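Local coordinates for penicillin binding protein 2X (Streptococcus thermophilus, PDB 5U47) that probably acts as a septal transpeptidase that forms peptide cross-links between neighbouring glycan strands of peptidoglycan during cell division and is inactivated by beta-lactams, at residues A[607-611]-A[612-616]. The protein carries 1 engineered substitution. Numbering follows the deposited sequence. Where two conformers were deposited one is given.
Sequences NTLRQ and NLVHP
A Schellman motif ends helix 602-611 of the first PASTA domain and turns the chain into strand 615-619. Leu613, the C-prime residue, has a positive phi of 67°, which lets the chain fold back so that Val614 N reaches Leu609 O at 2.9 Å and Leu613 N reaches Arg610 O at 3.0 Å. Asn612 adds a side-chain bond to the same turn: with CG beside its own backbone N (chi1 -67°), ND2 donates to Thr608 O at 2.9 Å, the acceptor lying close to the amide plane while the donor stands above the carbonyl plane. Beyond the turn, the returning chain packs on the helix. Leu609 CB meets Val614 CB at 4.0 Å, and Leu609 CD1 touches Pro616 CB at 3.9 Å; Ile642 and Ile644 of strand 641-646 extend this apolar layer. On the neighbouring flank the extended Arg610 chain passes Pro616, whose CD covers one guanidinium face near its margin, 3.7 Å from the plane. Arg610 NH2 forms a salt bridge with Glu455, and NH1 donates to Arg385 O. The carbonyls of Thr608, Leu609 and Arg610 are thus capped, buried Gln611 O is left without a partner, and Val614 O receives only a CA-H...O contact from Arg610 CA (3.5 Å).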
ATOM      1  N   ASN A 607       6.426   8.638   7.657  0.50 25.63           N
ATOM      2  CA  ASN A 607       5.685   8.238   6.463  0.50 25.51           C
ATOM      3  C   ASN A 607       6.243   8.938   5.210  0.50 25.75           C
ATOM      4  O   ASN A 607       6.442   8.300   4.176  0.50 24.84           O
ATOM      5  CB  ASN A 607       4.200   8.580   6.661  0.50 25.73           C
ATOM      6  CG  ASN A 607       3.295   7.839   5.711  0.50 25.41           C
ATOM      7  OD1 ASN A 607       3.347   6.612   5.615  0.50 25.59           O
ATOM      8  ND2 ASN A 607       2.428   8.572   5.038  0.50 25.05           N
ATOM      9  N   THR A 608       6.488  10.247   5.322  1.00 25.82           N
ATOM     10  CA  THR A 608       7.080  11.066   4.257  1.00 25.69           C
ATOM     11  C   THR A 608       8.491  10.599   3.912  1.00 24.15           C
ATOM     12  O   THR A 608       8.831  10.466   2.756  1.00 23.18           O
ATOM     13  CB  THR A 608       7.084  12.552   4.676  1.00 26.24           C
ATOM     14  OG1 THR A 608       5.724  12.973   4.791  1.00 26.26           O
ATOM     15  CG2 THR A 608       7.789  13.439   3.659  1.00 27.49           C
ATOM     16  N   LEU A 609       9.293  10.324   4.925  1.00 24.27           N
ATOM     17  CA  LEU A 609      10.654   9.839   4.711  1.00 24.59           C
ATOM     18  C   LEU A 609      10.684   8.524   3.917  1.00 23.98           C
ATOM     19  O   LEU A 609      11.546   8.351   3.043  1.00 23.45           O
ATOM     20  CB  LEU A 609      11.365   9.655   6.046  1.00 25.09           C
ATOM     21  CG  LEU A 609      11.747  10.957   6.753  1.00 27.99           C
ATOM     22  CD1 LEU A 609      12.196  10.688   8.185  1.00 27.30           C
ATOM     23  CD2 LEU A 609      12.814  11.703   5.966  1.00 28.75           C
ATOM     24  N   ARG A 610       9.774   7.594   4.236  1.00 22.74           N
ATOM     25  CA  ARG A 610       9.698   6.326   3.476  1.00 23.14           C
ATOM     26  C   ARG A 610       9.255   6.520   2.029  1.00 22.88           C
ATOM     27  O   ARG A 610       9.676   5.769   1.149  1.00 23.25           O
ATOM     28  CB  ARG A 610       8.790   5.293   4.159  1.00 23.25           C
ATOM     29  CG  ARG A 610       9.391   4.771   5.438  1.00 23.44           C
ATOM     30  CD  ARG A 610       8.770   3.455   5.850  1.00 23.05           C
ATOM     31  NE  ARG A 610       9.494   2.947   6.995  1.00 23.57           N
ATOM     32  CZ  ARG A 610       9.220   3.206   8.268  1.00 23.23           C
ATOM     33  NH1 ARG A 610       8.194   3.974   8.620  1.00 23.51           N
ATOM     34  NH2 ARG A 610      10.006   2.680   9.206  1.00 23.86           N
ATOM     35  N   GLN A 611       8.419   7.522   1.765  1.00 23.00           N
ATOM     36  CA  GLN A 611       8.054   7.843   0.377  1.00 23.60           C
ATOM     37  C   GLN A 611       9.286   8.229  -0.435  1.00 23.24           C
ATOM     38  O   GLN A 611       9.325   8.038  -1.661  1.00 22.39           O
ATOM     39  CB  GLN A 611       7.050   8.985   0.347  1.00 24.54           C
ATOM     40  CG  GLN A 611       5.719   8.593   0.977  1.00 24.89           C
ATOM     41  CD  GLN A 611       4.783   9.759   1.178  1.00 25.60           C
ATOM     42  OE1 GLN A 611       5.151  10.912   0.954  1.00 27.33           O
ATOM     43  NE2 GLN A 611       3.567   9.468   1.612  1.00 25.09           N
ATOM     44  N   ASN A 612      10.285   8.766   0.271  1.00 22.38           N
ATOM     45  CA  ASN A 612      11.533   9.195  -0.314  1.00 23.82           C
ATOM     46  C   ASN A 612      12.648   8.162  -0.119  1.00 23.53           C
ATOM     47  O   ASN A 612      13.824   8.463  -0.318  1.00 23.07           O
ATOM     48  CB  ASN A 612      11.915  10.587   0.220  1.00 23.77           C
ATOM     49  CG  ASN A 612      10.949  11.659  -0.266  1.00 24.81           C
ATOM     50  OD1 ASN A 612      11.112  12.192  -1.376  1.00 23.50           O
ATOM     51  ND2 ASN A 612       9.906  11.940   0.535  1.00 23.24           N
ATOM     52  N   LEU A 613      12.246   6.954   0.247  1.00 22.66           N
ATOM     53  CA  LEU A 613      13.125   5.813   0.392  1.00 23.42           C
ATOM     54  C   LEU A 613      14.151   5.873   1.539  1.00 23.52           C
ATOM     55  O   LEU A 613      15.143   5.143   1.546  1.00 27.48           O
ATOM     56  CB  LEU A 613      13.761   5.448  -0.954  1.00 24.46           C
ATOM     57  CG  LEU A 613      12.743   5.245  -2.094  1.00 26.10           C
ATOM     58  CD1 LEU A 613      13.444   4.633  -3.282  1.00 26.03           C
ATOM     59  CD2 LEU A 613      11.598   4.328  -1.668  1.00 25.75           C
ATOM     60  N   VAL A 614      13.873   6.696   2.522  1.00 22.95           N
ATOM     61  CA  VAL A 614      14.690   6.751   3.727  1.00 23.75           C
ATOM     62  C   VAL A 614      14.096   5.700   4.674  1.00 23.39           C
ATOM     63  O   VAL A 614      12.912   5.336   4.529  1.00 21.63           O
ATOM     64  CB  VAL A 614      14.643   8.157   4.325  1.00 24.13           C
ATOM     65  CG1 VAL A 614      15.402   8.233   5.643  1.00 25.01           C
ATOM     66  CG2 VAL A 614      15.225   9.139   3.317  1.00 25.93           C
ATOM     67  N   HIS A 615      14.921   5.159   5.576  1.00 23.96           N
ATOM     68  CA  HIS A 615      14.476   4.122   6.532  1.00 23.47           C
ATOM     69  C   HIS A 615      14.559   4.709   7.942  1.00 23.78           C
ATOM     70  O   HIS A 615      15.572   4.548   8.631  1.00 21.67           O
ATOM     71  CB  HIS A 615      15.337   2.847   6.455  1.00 22.95           C
ATOM     72  CG  HIS A 615      15.217   2.098   5.163  1.00 22.63           C
ATOM     73  ND1 HIS A 615      16.023   1.023   4.861  1.00 22.00           N
ATOM     74  CD2 HIS A 615      14.427   2.295   4.078  1.00 22.22           C
ATOM     75  CE1 HIS A 615      15.694   0.554   3.671  1.00 22.48           C
ATOM     76  NE2 HIS A 615      14.729   1.310   3.173  1.00 22.23           N
ATOM     77  N   PRO A 616      13.498   5.413   8.371  1.00 24.04           N
ATOM     78  CA  PRO A 616      13.521   6.034   9.671  1.00 23.72           C
ATOM     79  C   PRO A 616      13.207   5.065  10.800  1.00 24.94           C
ATOM     80  O   PRO A 616      12.507   4.078  10.597  1.00 24.52           O
ATOM     81  CB  PRO A 616      12.398   7.063   9.566  1.00 25.16           C
ATOM     82  CG  PRO A 616      11.407   6.430   8.672  1.00 24.18           C
ATOM     83  CD  PRO A 616      12.211   5.629   7.684  1.00 23.95           C
TER